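Local coordinates for protein ribokinase (Arabidopsis thaliana, PDB 6ILS) that catalyses the magnesium-dependent transfer of a phosphoryl group from ATP to O-5 of D-ribose, giving D-ribose 5-phosphate, at residues 1-7 / 54-59; 215-221 / 233-237. One frame throughout, in Å; residues are numbered along the deposited sequence.

Contact 1: 1-7 / 54-59; sequences MAPPLVV and YPTYFV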
loop_
_atom_site.group_PDB
_atom_site.type_symbol
_atom_site.label_atom_id
_atom_site.label_comp_id
_atom_site.label_asym_id
_atom_site.label_seq_id
_atom_site.Cartn_x
_atom_site.Cartn_y
_atom_site.Cartn_z
ATOM N N MET B 1 -13.653 -28.293 21.230
ATOM C CA MET B 1 -13.165 -27.925 19.903
ATOM C C MET B 1 -12.573 -29.123 19.155
ATOM O O MET B 1 -11.682 -29.818 19.657
ATOM C CB MET B 1 -12.113 -26.805 19.999
ATOM C CG MET B 1 -11.791 -26.144 18.661
ATOM S SD MET B 1 -10.250 -25.189 18.597
ATOM C CE MET B 1 -10.467 -24.085 19.993
ATOM N N ALA B 2 -13.083 -29.356 17.950
ATOM C CA ALA B 2 -12.520 -30.353 17.047
ATOM C C ALA B 2 -11.061 -30.016 16.745
ATOM O O ALA B 2 -10.656 -28.845 16.836
ATOM C CB ALA B 2 -13.335 -30.422 15.769
ATOM N N PRO B 3 -10.249 -31.030 16.412
ATOM C CA PRO B 3 -8.867 -30.698 16.058
ATOM C C PRO B 3 -8.844 -29.734 14.877
ATOM O O PRO B 3 -9.387 -30.028 13.817
ATOM C CB PRO B 3 -8.241 -32.062 15.714
ATOM C CG PRO B 3 -9.403 -33.005 15.556
ATOM C CD PRO B 3 -10.474 -32.486 16.455
ATOM N N PRO B 4 -8.240 -28.565 15.085
ATOM C CA PRO B 4 -8.440 -27.442 14.172
ATOM C C PRO B 4 -7.694 -27.546 12.865
ATOM O O PRO B 4 -6.671 -28.241 12.757
ATOM C CB PRO B 4 -7.907 -26.250 14.976
ATOM C CG PRO B 4 -6.855 -26.855 15.852
ATOM C CD PRO B 4 -7.419 -28.193 16.250
ATOM N N LEU B 5 -8.219 -26.830 11.871
ATOM C CA LEU B 5 -7.443 -26.519 10.677
ATOM C C LEU B 5 -6.374 -25.520 11.066
ATOM O O LEU B 5 -6.675 -24.425 11.564
ATOM C CB LEU B 5 -8.325 -25.946 9.559
ATOM C CG LEU B 5 -7.596 -25.197 8.431
ATOM C CD1 LEU B 5 -6.747 -26.156 7.612
ATOM C CD2 LEU B 5 -8.597 -24.469 7.527
ATOM N N VAL B 6 -5.117 -25.889 10.852
ATOM C CA VAL B 6 -4.030 -24.956 11.130
ATOM C C VAL B 6 -3.290 -24.572 9.864
ATOM O O VAL B 6 -2.718 -25.409 9.169
ATOM C CB VAL B 6 -3.042 -25.531 12.149
ATOM C CG1 VAL B 6 -1.889 -24.545 12.361
ATOM C CG2 VAL B 6 -3.763 -25.813 13.437
ATOM N N VAL B 7 -3.346 -23.281 9.549
ATOM C CA VAL B 7 -2.714 -22.730 8.368
ATOM C C VAL B 7 -1.457 -21.999 8.789
ATOM O O VAL B 7 -1.515 -21.042 9.571
ATOM C CB VAL B 7 -3.658 -21.742 7.614
ATOM C CG1 VAL B 7 -2.995 -21.233 6.343
ATOM C CG2 VAL B 7 -5.016 -22.419 7.312
ATOM N N TYR B 54 -15.221 -24.153 10.437
ATOM C CA TYR B 54 -14.332 -25.167 11.043
ATOM C C TYR B 54 -13.303 -24.421 11.893
ATOM O O TYR B 54 -12.837 -23.429 11.417
ATOM C CB TYR B 54 -13.640 -26.057 10.021
ATOM C CG TYR B 54 -13.109 -27.300 10.675
ATOM C CD1 TYR B 54 -13.937 -28.375 10.918
ATOM C CD2 TYR B 54 -11.807 -27.368 11.118
ATOM C CE1 TYR B 54 -13.471 -29.506 11.553
ATOM C CE2 TYR B 54 -11.328 -28.487 11.758
ATOM C CZ TYR B 54 -12.164 -29.556 11.983
ATOM O OH TYR B 54 -11.692 -30.662 12.603
ATOM N N PRO B 55 -13.020 -24.853 13.137
ATOM C CA PRO B 55 -12.068 -24.185 14.011
ATOM C C PRO B 55 -10.760 -23.994 13.243
ATOM O O PRO B 55 -10.192 -24.947 12.904
ATOM C CB PRO B 55 -11.814 -25.191 15.135
ATOM C CG PRO B 55 -13.025 -26.053 15.147
ATOM C CD PRO B 55 -13.589 -26.035 13.753
ATOM N N THR B 56 -10.337 -22.748 13.077
ATOM C CA THR B 56 -9.183 -22.461 12.220
ATOM C C THR B 56 -8.190 -21.504 12.882
ATOM O O THR B 56 -8.581 -20.436 13.366
ATOM C CB THR B 56 -9.644 -21.853 10.878
ATOM O OG1 THR B 56 -10.481 -22.794 10.191
ATOM C CG2 THR B 56 -8.451 -21.517 9.994
ATOM N N TYR B 57 -6.917 -21.894 12.906
ATOM C CA TYR B 57 -5.827 -21.074 13.406
ATOM C C TYR B 57 -4.949 -20.630 12.246
ATOM O O TYR B 57 -4.675 -21.418 11.339
ATOM C CB TYR B 57 -4.954 -21.858 14.407
ATOM C CG TYR B 57 -5.607 -22.051 15.743
ATOM C CD1 TYR B 57 -6.621 -22.985 15.907
ATOM C CD2 TYR B 57 -5.230 -21.290 16.838
ATOM C CE1 TYR B 57 -7.242 -23.156 17.121
ATOM C CE2 TYR B 57 -5.849 -21.455 18.064
ATOM C CZ TYR B 57 -6.848 -22.390 18.199
ATOM O OH TYR B 57 -7.470 -22.565 19.408
ATOM N N PHE B 58 -4.482 -19.389 12.291
ATOM C CA PHE B 58 -3.503 -18.911 11.332
ATOM C C PHE B 58 -2.200 -18.658 12.070
ATOM O O PHE B 58 -2.171 -17.903 13.046
ATOM C CB PHE B 58 -3.987 -17.628 10.627
ATOM C CG PHE B 58 -2.945 -16.993 9.739
ATOM C CD1 PHE B 58 -2.389 -17.706 8.682
ATOM C CD2 PHE B 58 -2.540 -15.692 9.945
ATOM C CE1 PHE B 58 -1.431 -17.154 7.856
ATOM C CE2 PHE B 58 -1.579 -15.114 9.117
ATOM C CZ PHE B 58 -1.027 -15.843 8.058
ATOM N N VAL B 59 -1.136 -19.314 11.615
ATOM C CA VAL B 59 0.204 -19.075 12.128
ATOM C C VAL B 59 1.006 -18.278 11.110
ATOM O O VAL B 59 1.274 -18.732 9.985
ATOM C CB VAL B 59 0.936 -20.395 12.447
ATOM C CG1 VAL B 59 2.353 -20.105 12.988
ATOM C CG2 VAL B 59 0.118 -21.225 13.407
#

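Contact 2: 215-221 / 233-237; sequences HKLGVKQ and LFIQG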
loop_
_atom_site.group_PDB
_atom_site.type_symbol
_atom_site.label_atom_id
_atom_site.label_comp_id
_atom_site.label_asym_id
_atom_site.label_seq_id
_atom_site.Cartn_x
_atom_site.Cartn_y
_atom_site.Cartn_z
ATOM N N HIS B 215 4.583 -38.778 -7.856
ATOM C CA HIS B 215 4.552 -39.976 -7.024
ATOM C C HIS B 215 5.981 -40.510 -6.803
ATOM O O HIS B 215 6.271 -41.144 -5.786
ATOM C CB HIS B 215 3.698 -41.069 -7.666
ATOM C CG HIS B 215 2.218 -40.814 -7.633
ATOM N ND1 HIS B 215 1.601 -40.066 -6.647
ATOM C CD2 HIS B 215 1.227 -41.235 -8.456
ATOM C CE1 HIS B 215 0.301 -40.028 -6.874
ATOM N NE2 HIS B 215 0.045 -40.730 -7.967
ATOM N N LYS B 216 6.857 -40.266 -7.781
ATOM C CA LYS B 216 8.253 -40.713 -7.700
ATOM C C LYS B 216 9.035 -39.804 -6.764
ATOM O O LYS B 216 9.923 -40.258 -6.043
ATOM C CB LYS B 216 8.908 -40.748 -9.088
ATOM C CG LYS B 216 8.373 -41.837 -10.011
ATOM C CD LYS B 216 8.965 -41.720 -11.418
ATOM C CE LYS B 216 8.455 -42.823 -12.347
ATOM N NZ LYS B 216 8.949 -42.652 -13.749
ATOM N N LEU B 217 8.686 -38.521 -6.755
ATOM C CA LEU B 217 9.288 -37.594 -5.804
ATOM C C LEU B 217 8.774 -37.825 -4.373
ATOM O O LEU B 217 9.036 -37.016 -3.499
ATOM C CB LEU B 217 9.026 -36.138 -6.217
ATOM C CG LEU B 217 9.398 -35.633 -7.621
ATOM C CD1 LEU B 217 8.489 -34.504 -8.082
ATOM C CD2 LEU B 217 10.773 -35.110 -7.618
ATOM N N GLY B 218 8.036 -38.910 -4.133
ATOM C CA GLY B 218 7.582 -39.252 -2.787
ATOM C C GLY B 218 6.186 -38.784 -2.346
ATOM O O GLY B 218 5.783 -38.996 -1.201
ATOM N N VAL B 219 5.427 -38.159 -3.236
ATOM C CA VAL B 219 4.113 -37.650 -2.829
ATOM C C VAL B 219 2.985 -38.598 -3.241
ATOM O O VAL B 219 2.780 -38.837 -4.427
ATOM C CB VAL B 219 3.839 -36.264 -3.412
ATOM C CG1 VAL B 219 2.613 -35.642 -2.710
ATOM C CG2 VAL B 219 5.052 -35.375 -3.256
ATOM N N LYS B 220 2.259 -39.110 -2.251
ATOM C CA LYS B 220 1.209 -40.111 -2.451
ATOM C C LYS B 220 -0.064 -39.544 -3.071
ATOM O O LYS B 220 -0.778 -40.251 -3.794
ATOM C CB LYS B 220 0.841 -40.772 -1.118
ATOM C CG LYS B 220 1.995 -41.460 -0.411
ATOM C CD LYS B 220 2.457 -42.697 -1.149
ATOM C CE LYS B 220 3.728 -43.274 -0.518
ATOM N NZ LYS B 220 4.945 -42.472 -0.860
ATOM N N GLN B 221 -0.363 -38.286 -2.757
ATOM C CA GLN B 221 -1.630 -37.677 -3.186
ATOM C C GLN B 221 -1.388 -36.320 -3.797
ATOM O O GLN B 221 -0.652 -35.498 -3.248
ATOM C CB GLN B 221 -2.604 -37.551 -2.018
ATOM C CG GLN B 221 -2.872 -38.833 -1.295
ATOM C CD GLN B 221 -4.080 -38.733 -0.390
ATOM O OE1 GLN B 221 -4.878 -37.804 -0.505
ATOM N NE2 GLN B 221 -4.238 -39.709 0.494
ATOM N N LEU B 233 -8.118 -35.416 -8.223
ATOM C CA LEU B 233 -7.381 -35.937 -7.093
ATOM C C LEU B 233 -6.750 -37.263 -7.486
ATOM O O LEU B 233 -7.457 -38.240 -7.771
ATOM C CB LEU B 233 -8.275 -36.133 -5.874
ATOM C CG LEU B 233 -7.589 -36.703 -4.623
ATOM C CD1 LEU B 233 -6.539 -35.734 -4.068
ATOM C CD2 LEU B 233 -8.612 -37.044 -3.560
ATOM N N PHE B 234 -5.422 -37.275 -7.527
ATOM C CA PHE B 234 -4.670 -38.503 -7.795
ATOM C C PHE B 234 -4.144 -39.074 -6.498
ATOM O O PHE B 234 -3.490 -38.376 -5.726
ATOM C CB PHE B 234 -3.487 -38.247 -8.733
ATOM C CG PHE B 234 -3.865 -37.718 -10.086
ATOM C CD1 PHE B 234 -4.174 -36.374 -10.269
ATOM C CD2 PHE B 234 -3.881 -38.553 -11.187
ATOM C CE1 PHE B 234 -4.501 -35.888 -11.517
ATOM C CE2 PHE B 234 -4.219 -38.069 -12.438
ATOM C CZ PHE B 234 -4.524 -36.739 -12.603
ATOM N N ILE B 235 -4.422 -40.347 -6.261
ATOM C CA ILE B 235 -3.875 -41.059 -5.111
ATOM C C ILE B 235 -3.095 -42.261 -5.637
ATOM O O ILE B 235 -3.610 -43.020 -6.454
ATOM C CB ILE B 235 -4.977 -41.512 -4.162
ATOM C CG1 ILE B 235 -5.787 -40.301 -3.678
ATOM C CG2 ILE B 235 -4.392 -42.288 -2.993
ATOM C CD1 ILE B 235 -6.952 -40.667 -2.805
ATOM N N GLN B 236 -1.855 -42.420 -5.200
ATOM C CA GLN B 236 -1.024 -43.498 -5.728
ATOM C C GLN B 236 -1.662 -44.867 -5.514
ATOM O O GLN B 236 -2.089 -45.204 -4.408
ATOM C CB GLN B 236 0.364 -43.467 -5.097
ATOM C CG GLN B 236 1.342 -44.379 -5.802
ATOM C CD GLN B 236 2.753 -44.083 -5.412
ATOM O OE1 GLN B 236 3.012 -43.626 -4.303
ATOM N NE2 GLN B 236 3.686 -44.326 -6.329
ATOM N N GLY B 237 -1.754 -45.643 -6.591
ATOM C CA GLY B 237 -2.336 -46.975 -6.532
ATOM C C GLY B 237 -3.839 -46.999 -6.745
ATOM O O GLY B 237 -4.474 -48.057 -6.705
HETATM O O HOH W 1 4.888 -41.701 -3.739
#

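Contact 1: 1-7 / 54-59
The Y57 ring meets P4 and M1 at its edge: P4 CB lies 3.6 Å from Y57 CD1, and M1 SD lies 5.2 Å from the ring centroid, an edge-on Met-aromatic contact. M1 and P4 lead into strand 5-8, and Y57 lies in its parallel neighbour 56-63, in the large central sheet of the PfkB (ribokinase-like) fold. The axes of strands 5-7 and 56-59 run 17° apart. The backbone ladder has regular spacing: L5 N to P55 O, Y57 N to L5 O and V7 N to Y57 O are each 2.9 Å, and V59 N to V7 O is 2.7 Å. V6, Y57 and V59 pack with I132 of helix 131-134. V7, T56 and F58 lie on the other face, against A46 of helix 41-51, so both faces are covered. Strand 138-143 flanks 5-8 on its other edge. V7 comes close to G42, a predicted substrate-binding residue. Before the strands, Y54 OH donates to P3 O at 2.7 Å, while T56 OG1 donates to Y54 O, also at 2.7 Å.

Contact 2: 215-221 / 233-237
A Schellman motif ends helix 204-216 here, and the turn after it leads into strand 221-225 of the large sheet in this PfkB-family fold. G218 is the C-prime residue, with positive phi (94°). At these angles a CB would press on the carbonyl O of L217, so glycine suits the position. The motif's inner bond, G218 N to H215 O, is weak at 3.3 Å. H215 braces the turn from the last part of the helix: its ND1 donates to V219 O at 2.8 Å. ND1 carries the hydrogen in this nearly straight bond (175°), which is consistent with a held ring. Q236 then lies over one ring face, with Q236 CB 3.8 Å from the H215 centroid and 7° off the normal, a CH-pi contact.

The strands meet beside it. Strand 231-235 runs antiparallel to 221-225, and Q221 and I235 form a non-hydrogen-bonded pair with CA atoms 4.5 Å apart. Next to this pair, Q236 N donates to K220 O at 2.8 Å. Q221 CA also makes a CA-H...O contact with F234 O at 3.2 Å. On one side F234 packs on I207, S208 and V211 of helix 204-216; L233 and I235 touch helix 275-289. K220 and Q236 are exposed, and their side chains meet at K220 CD and Q236 OE1, 3.3 Å apart. One water joins three groups: it donates to H215 O at 2.5 Å and Q236 OE1 at 2.7 Å, and accepts from K220 NZ at 3.0 Å.

Overall arrangement
Both contacts belong to the same mixed sheet, but they use different strands and do not touch. Their centres are 26 Å apart, and their nearest atoms about 14 Å. Contact 1 is mostly buried and joins parallel strands whose connection is 46 residues long and includes strands and a helix. Contact 2 is partly buried and sits near the antiparallel end of the sheet, where only 11 residues separate its segments. The chemistry follows the place. Contact 1 has four backbone hydrogen bonds between its segments and apolar side chains on both faces. Contact 2 has one direct hydrogen bond between its segments; an imidazole, polar side chains and a water add to it around a helix end.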